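Local coordinates for nucleoside diphosphate kinase family protein (PDB 3JS9), which probably transfers the terminal phosphate of a nucleoside triphosphate to a nucleoside diphosphate, as a magnesium-dependent nucleoside diphosphate kinase working through a phosphohistidine, at residues T12-L25 against F113-S125. Residues are numbered along the deposited sequence; the frame is centred on the assembly and turned at random.
Sequences TYIMVKPDGVQRGL and FGVVKNFNIVHAS. With SO4 (sulfate ion), chain G; SO4 (sulfate ion), chain F.
Lys-17 NZ donates to Asn-120 OD1 at 2.6 Å, in the plane of the amide and on a lone pair, and also lies against O4 of a sulfate, at a distance too short to be trusted in detail; O1 of the same ion takes a hydrogen bond from His-123 ND1. This is the phosphate end of the nucleoside diphosphate kinase pocket, in a ferredoxin-like fold: Lys-17 and Asn-120 are predicted ATP ligands, His-123 the predicted phosphohistidine, and the sulfate, probably from the crystallisation liquor, plausibly marks a phosphate position. The lysine chain is extended beyond CG, which carries its ammonium alongside Val-122 and His-123 to the anion. The other ring nitrogen of His-123, NE2, is hydrogen-bonded to Glu-134 of helix 128-138, so the ring is held from both nitrogens, which restrains its rotation. Asp-19 OD2 accepts Ile-121 N on its syn side at 2.7 Å, 20° out of the carboxylate plane, tying helix 18-22 to the turn before strand 122-124, where Ile-121 has positive phi (73°). Arg-23 grips Phe-113 O end-on, NH1 at 2.8 Å and NH2 at 2.7 Å, while its NE and NH2 hold O1 of a second sulfate at the guanidinium edge. Strands 12-16 and 122-124 run antiparallel, the latter outermost in the chain's four-stranded sheet; Met-15 and His-123 form a hydrogen-bonded pair, Met-15 N reaching His-123 O at 2.8 Å. Beyond the last bridge, Lys-17 N donates to Ile-121 O, and Tyr-13 N reaches Ser-125 OG, which Glu-134 also holds. On the face opposite His-123, Ile-14 CG2 meets Val-122 CG2, and Ile-14 CD1 lies 3.5 Å from Ala-124 CB. Near helix 26-36, Leu-25 CD2 sits over one face of the Phe-113 ring in a CH-pi contact, 3.7 Å from its centroid and 6° off the normal.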
loop_
_atom_site.group_PDB
_atom_site.type_symbol
_atom_site.label_atom_id
_atom_site.label_comp_id
_atom_site.label_asym_id
_atom_site.label_seq_id
_atom_site.Cartn_x
_atom_site.Cartn_y
_atom_site.Cartn_z
ATOM N N THR A 12 -17.172 14.180 14.013
ATOM C CA THR A 12 -17.310 12.909 14.676
ATOM C C THR A 12 -16.073 12.556 15.504
ATOM O O THR A 12 -14.940 12.952 15.182
ATOM C CB THR A 12 -17.652 11.783 13.677
ATOM O OG1 THR A 12 -18.029 10.618 14.416
ATOM C CG2 THR A 12 -16.471 11.439 12.737
ATOM N N TYR A 13 -16.284 11.820 16.584
ATOM C CA TYR A 13 -15.171 11.459 17.417
ATOM C C TYR A 13 -14.734 10.052 17.025
ATOM O O TYR A 13 -15.558 9.122 16.979
ATOM C CB TYR A 13 -15.548 11.562 18.887
ATOM C CG TYR A 13 -14.447 11.070 19.779
ATOM C CD1 TYR A 13 -13.253 11.774 19.876
ATOM C CD2 TYR A 13 -14.574 9.860 20.491
ATOM C CE1 TYR A 13 -12.198 11.300 20.663
ATOM C CE2 TYR A 13 -13.529 9.385 21.285
ATOM C CZ TYR A 13 -12.345 10.115 21.368
ATOM O OH TYR A 13 -11.295 9.658 22.143
ATOM N N ILE A 14 -13.451 9.902 16.705
ATOM C CA ILE A 14 -12.909 8.606 16.293
ATOM C C ILE A 14 -11.746 8.265 17.260
ATOM O O ILE A 14 -10.867 9.103 17.499
ATOM C CB ILE A 14 -12.402 8.626 14.774
ATOM C CG1 ILE A 14 -13.466 9.138 13.775
ATOM C CG2 ILE A 14 -11.742 7.277 14.336
ATOM C CD1 ILE A 14 -14.715 8.230 13.476
ATOM N N MET A 15 -11.716 7.033 17.774
ATOM C CA MET A 15 -10.717 6.687 18.763
ATOM C C MET A 15 -10.060 5.318 18.526
ATOM O O MET A 15 -10.719 4.259 18.534
ATOM C CB MET A 15 -11.313 6.773 20.174
ATOM C CG MET A 15 -10.301 6.452 21.280
ATOM S SD MET A 15 -10.906 6.591 22.998
ATOM C CE MET A 15 -12.378 5.527 22.912
ATOM N N VAL A 16 -8.761 5.329 18.300
ATOM C CA VAL A 16 -8.038 4.075 18.230
ATOM C C VAL A 16 -7.934 3.578 19.669
ATOM O O VAL A 16 -7.396 4.291 20.534
ATOM C CB VAL A 16 -6.627 4.244 17.646
ATOM C CG1 VAL A 16 -5.940 2.876 17.520
ATOM C CG2 VAL A 16 -6.721 4.942 16.324
ATOM N N LYS A 17 -8.419 2.360 19.912
ATOM C CA LYS A 17 -8.492 1.822 21.257
ATOM C C LYS A 17 -7.199 1.073 21.546
ATOM O O LYS A 17 -6.374 0.890 20.640
ATOM C CB LYS A 17 -9.670 0.875 21.371
ATOM C CG LYS A 17 -11.050 1.476 21.167
ATOM C CD LYS A 17 -12.012 0.314 21.239
ATOM C CE LYS A 17 -13.388 0.637 20.777
ATOM N NZ LYS A 17 -14.143 -0.657 20.930
ATOM N N PRO A 18 -7.024 0.606 22.804
ATOM C CA PRO A 18 -5.724 0.005 23.132
ATOM C C PRO A 18 -5.275 -1.133 22.222
ATOM O O PRO A 18 -4.064 -1.266 21.985
ATOM C CB PRO A 18 -5.919 -0.486 24.575
ATOM C CG PRO A 18 -6.879 0.524 25.160
ATOM C CD PRO A 18 -7.842 0.852 24.017
ATOM N N ASP A 19 -6.205 -1.967 21.744
ATOM C CA ASP A 19 -5.837 -3.084 20.882
ATOM C C ASP A 19 -5.334 -2.528 19.538
ATOM O O ASP A 19 -4.323 -3.007 18.999
ATOM C CB ASP A 19 -6.992 -4.101 20.731
ATOM C CG ASP A 19 -8.315 -3.445 20.303
ATOM O OD1 ASP A 19 -8.701 -2.425 20.917
ATOM O OD2 ASP A 19 -8.960 -3.925 19.350
ATOM N N GLY A 20 -5.999 -1.485 19.018
ATOM C CA GLY A 20 -5.484 -0.759 17.840
ATOM C C GLY A 20 -4.028 -0.313 18.035
ATOM O O GLY A 20 -3.165 -0.502 17.152
ATOM N N VAL A 21 -3.734 0.249 19.209
ATOM C CA VAL A 21 -2.432 0.834 19.440
ATOM C C VAL A 21 -1.364 -0.232 19.563
ATOM O O VAL A 21 -0.289 -0.099 18.965
ATOM C CB VAL A 21 -2.411 1.756 20.675
ATOM C CG1 VAL A 21 -0.970 2.176 21.026
ATOM C CG2 VAL A 21 -3.339 2.993 20.459
ATOM N N GLN A 22 -1.670 -1.293 20.312
ATOM C CA GLN A 22 -0.739 -2.418 20.506
ATOM C C GLN A 22 -0.436 -3.103 19.184
ATOM O O GLN A 22 0.644 -3.664 18.989
ATOM C CB GLN A 22 -1.300 -3.457 21.500
ATOM C CG GLN A 22 -1.479 -2.932 22.899
ATOM C CD GLN A 22 -0.209 -3.030 23.747
ATOM O OE1 GLN A 22 0.809 -3.623 23.344
ATOM N NE2 GLN A 22 -0.272 -2.458 24.936
ATOM N N ARG A 23 -1.387 -3.060 18.271
ATOM C CA ARG A 23 -1.183 -3.760 17.027
ATOM C C ARG A 23 -0.505 -2.912 15.957
ATOM O O ARG A 23 -0.325 -3.390 14.816
ATOM C CB ARG A 23 -2.503 -4.372 16.536
ATOM C CG ARG A 23 -2.904 -5.626 17.341
ATOM C CD ARG A 23 -4.290 -6.162 16.953
ATOM N NE ARG A 23 -4.285 -6.763 15.617
ATOM C CZ ARG A 23 -5.384 -7.025 14.908
ATOM N NH1 ARG A 23 -6.601 -6.766 15.394
ATOM N NH2 ARG A 23 -5.267 -7.600 13.728
ATOM N N GLY A 24 -0.118 -1.688 16.313
ATOM C CA GLY A 24 0.473 -0.760 15.364
ATOM C C GLY A 24 -0.463 -0.233 14.253
ATOM O O GLY A 24 -0.027 -0.018 13.122
ATOM N N LEU A 25 -1.726 0.038 14.572
ATOM C CA LEU A 25 -2.693 0.528 13.538
ATOM C C LEU A 25 -3.073 2.009 13.586
ATOM O O LEU A 25 -3.985 2.450 12.847
ATOM C CB LEU A 25 -3.970 -0.334 13.532
ATOM C CG LEU A 25 -3.690 -1.798 13.118
ATOM C CD1 LEU A 25 -4.655 -2.802 13.756
ATOM C CD2 LEU A 25 -3.637 -1.949 11.576
ATOM N N PHE A 113 -9.068 -5.846 9.737
ATOM C CA PHE A 113 -8.123 -6.071 10.835
ATOM C C PHE A 113 -8.637 -6.779 12.099
ATOM O O PHE A 113 -7.838 -7.168 12.945
ATOM C CB PHE A 113 -7.472 -4.759 11.270
ATOM C CG PHE A 113 -6.749 -4.037 10.173
ATOM C CD1 PHE A 113 -5.602 -4.598 9.588
ATOM C CD2 PHE A 113 -7.177 -2.776 9.765
ATOM C CE1 PHE A 113 -4.925 -3.925 8.558
ATOM C CE2 PHE A 113 -6.517 -2.089 8.737
ATOM C CZ PHE A 113 -5.379 -2.670 8.123
ATOM N N GLY A 114 -9.949 -6.903 12.257
ATOM C CA GLY A 114 -10.485 -7.354 13.517
ATOM C C GLY A 114 -11.038 -8.759 13.441
ATOM O O GLY A 114 -11.355 -9.274 12.352
ATOM N N VAL A 115 -11.163 -9.395 14.610
ATOM C CA VAL A 115 -11.700 -10.762 14.675
ATOM C C VAL A 115 -12.928 -10.877 15.595
ATOM O O VAL A 115 -13.928 -11.445 15.202
ATOM C CB VAL A 115 -10.570 -11.717 15.078
ATOM C CG1 VAL A 115 -11.052 -13.191 15.159
ATOM C CG2 VAL A 115 -9.382 -11.501 14.110
ATOM N N VAL A 116 -12.849 -10.314 16.799
ATOM C CA VAL A 116 -13.915 -10.438 17.817
ATOM C C VAL A 116 -14.317 -9.038 18.268
ATOM O O VAL A 116 -13.486 -8.109 18.232
ATOM C CB VAL A 116 -13.474 -11.315 19.057
ATOM C CG1 VAL A 116 -13.072 -12.746 18.629
ATOM C CG2 VAL A 116 -12.318 -10.673 19.841
ATOM N N LYS A 117 -15.571 -8.862 18.693
ATOM C CA LYS A 117 -16.010 -7.511 19.089
ATOM C C LYS A 117 -15.294 -6.900 20.304
ATOM O O LYS A 117 -15.116 -5.685 20.361
ATOM C CB LYS A 117 -17.539 -7.352 19.161
ATOM C CG LYS A 117 -18.238 -8.139 20.197
ATOM C CD LYS A 117 -19.756 -7.950 20.018
ATOM C CE LYS A 117 -20.207 -6.490 20.307
ATOM N NZ LYS A 117 -20.518 -6.200 21.758
ATOM N N ASN A 118 -14.834 -7.726 21.239
ATOM C CA ASN A 118 -14.094 -7.197 22.390
ATOM C C ASN A 118 -12.840 -6.438 21.966
ATOM O O ASN A 118 -12.309 -5.623 22.746
ATOM C CB ASN A 118 -13.678 -8.328 23.328
ATOM C CG ASN A 118 -14.708 -8.611 24.405
ATOM O OD1 ASN A 118 -15.824 -8.056 24.401
ATOM N ND2 ASN A 118 -14.326 -9.474 25.362
ATOM N N PHE A 119 -12.350 -6.747 20.751
ATOM C CA PHE A 119 -11.082 -6.213 20.247
ATOM C C PHE A 119 -11.274 -5.663 18.849
ATOM O O PHE A 119 -10.648 -6.110 17.888
ATOM C CB PHE A 119 -9.989 -7.286 20.288
ATOM C CG PHE A 119 -9.630 -7.726 21.671
ATOM C CD1 PHE A 119 -9.070 -6.830 22.587
ATOM C CD2 PHE A 119 -9.849 -9.049 22.083
ATOM C CE1 PHE A 119 -8.709 -7.246 23.897
ATOM C CE2 PHE A 119 -9.491 -9.478 23.382
ATOM C CZ PHE A 119 -8.919 -8.582 24.282
ATOM N N ASN A 120 -12.148 -4.668 18.746
ATOM C CA ASN A 120 -12.545 -4.172 17.452
ATOM C C ASN A 120 -11.883 -2.857 17.071
ATOM O O ASN A 120 -12.452 -2.033 16.315
ATOM C CB ASN A 120 -14.063 -4.148 17.337
ATOM C CG ASN A 120 -14.722 -3.177 18.297
ATOM O OD1 ASN A 120 -14.083 -2.625 19.219
ATOM N ND2 ASN A 120 -16.021 -2.955 18.080
ATOM N N ILE A 121 -10.663 -2.694 17.601
ATOM C CA ILE A 121 -9.661 -1.759 17.088
ATOM C C ILE A 121 -9.931 -0.272 17.368
ATOM O O ILE A 121 -9.011 0.468 17.774
ATOM C CB ILE A 121 -9.447 -1.864 15.533
ATOM C CG1 ILE A 121 -9.368 -3.320 15.022
ATOM C CG2 ILE A 121 -8.266 -0.967 15.085
ATOM C CD1 ILE A 121 -8.343 -4.091 15.624
ATOM N N VAL A 122 -11.162 0.171 17.101
ATOM C CA VAL A 122 -11.394 1.588 16.923
ATOM C C VAL A 122 -12.830 1.932 17.283
ATOM O O VAL A 122 -13.734 1.116 17.077
ATOM C CB VAL A 122 -11.105 2.001 15.442
ATOM C CG1 VAL A 122 -12.158 1.376 14.505
ATOM C CG2 VAL A 122 -11.110 3.517 15.283
ATOM N N HIS A 123 -13.041 3.137 17.804
ATOM C CA HIS A 123 -14.389 3.613 18.105
ATOM C C HIS A 123 -14.750 4.702 17.110
ATOM O O HIS A 123 -13.913 5.566 16.814
ATOM C CB HIS A 123 -14.490 4.178 19.554
ATOM C CG HIS A 123 -15.636 5.126 19.738
ATOM N ND1 HIS A 123 -16.882 4.714 20.159
ATOM C CD2 HIS A 123 -15.758 6.446 19.448
ATOM C CE1 HIS A 123 -17.716 5.742 20.148
ATOM N NE2 HIS A 123 -17.057 6.806 19.730
ATOM N N ALA A 124 -15.983 4.691 16.628
ATOM C CA ALA A 124 -16.520 5.854 15.898
ATOM C C ALA A 124 -17.806 6.292 16.527
ATOM O O ALA A 124 -18.542 5.474 17.011
ATOM C CB ALA A 124 -16.741 5.536 14.396
ATOM N N SER A 125 -18.105 7.582 16.503
ATOM C CA SER A 125 -19.353 8.088 17.108
ATOM C C SER A 125 -20.530 7.434 16.414
ATOM O O SER A 125 -20.513 7.243 15.191
ATOM C CB SER A 125 -19.485 9.620 16.971
ATOM O OG SER A 125 -18.599 10.274 17.834
HETATM S S SO4 G . -17.180 1.314 21.167
HETATM O O1 SO4 G . -17.644 1.861 19.883
HETATM O O2 SO4 G . -18.342 1.023 21.975
HETATM O O3 SO4 G . -16.297 2.167 21.980
HETATM O O4 SO4 G . -16.482 0.104 20.816
HETATM S S SO4 F . -1.037 -7.548 13.719
HETATM O O1 SO4 F . -2.316 -8.118 14.133
HETATM O O2 SO4 F . -1.170 -6.089 13.695
HETATM O O3 SO4 F . 0.052 -7.951 14.623
HETATM O O4 SO4 F . -0.742 -8.033 12.371
HETATM O O HOH W 1 -18.722 8.260 13.241
HETATM O O HOH W 2 -11.616 -2.760 21.612
#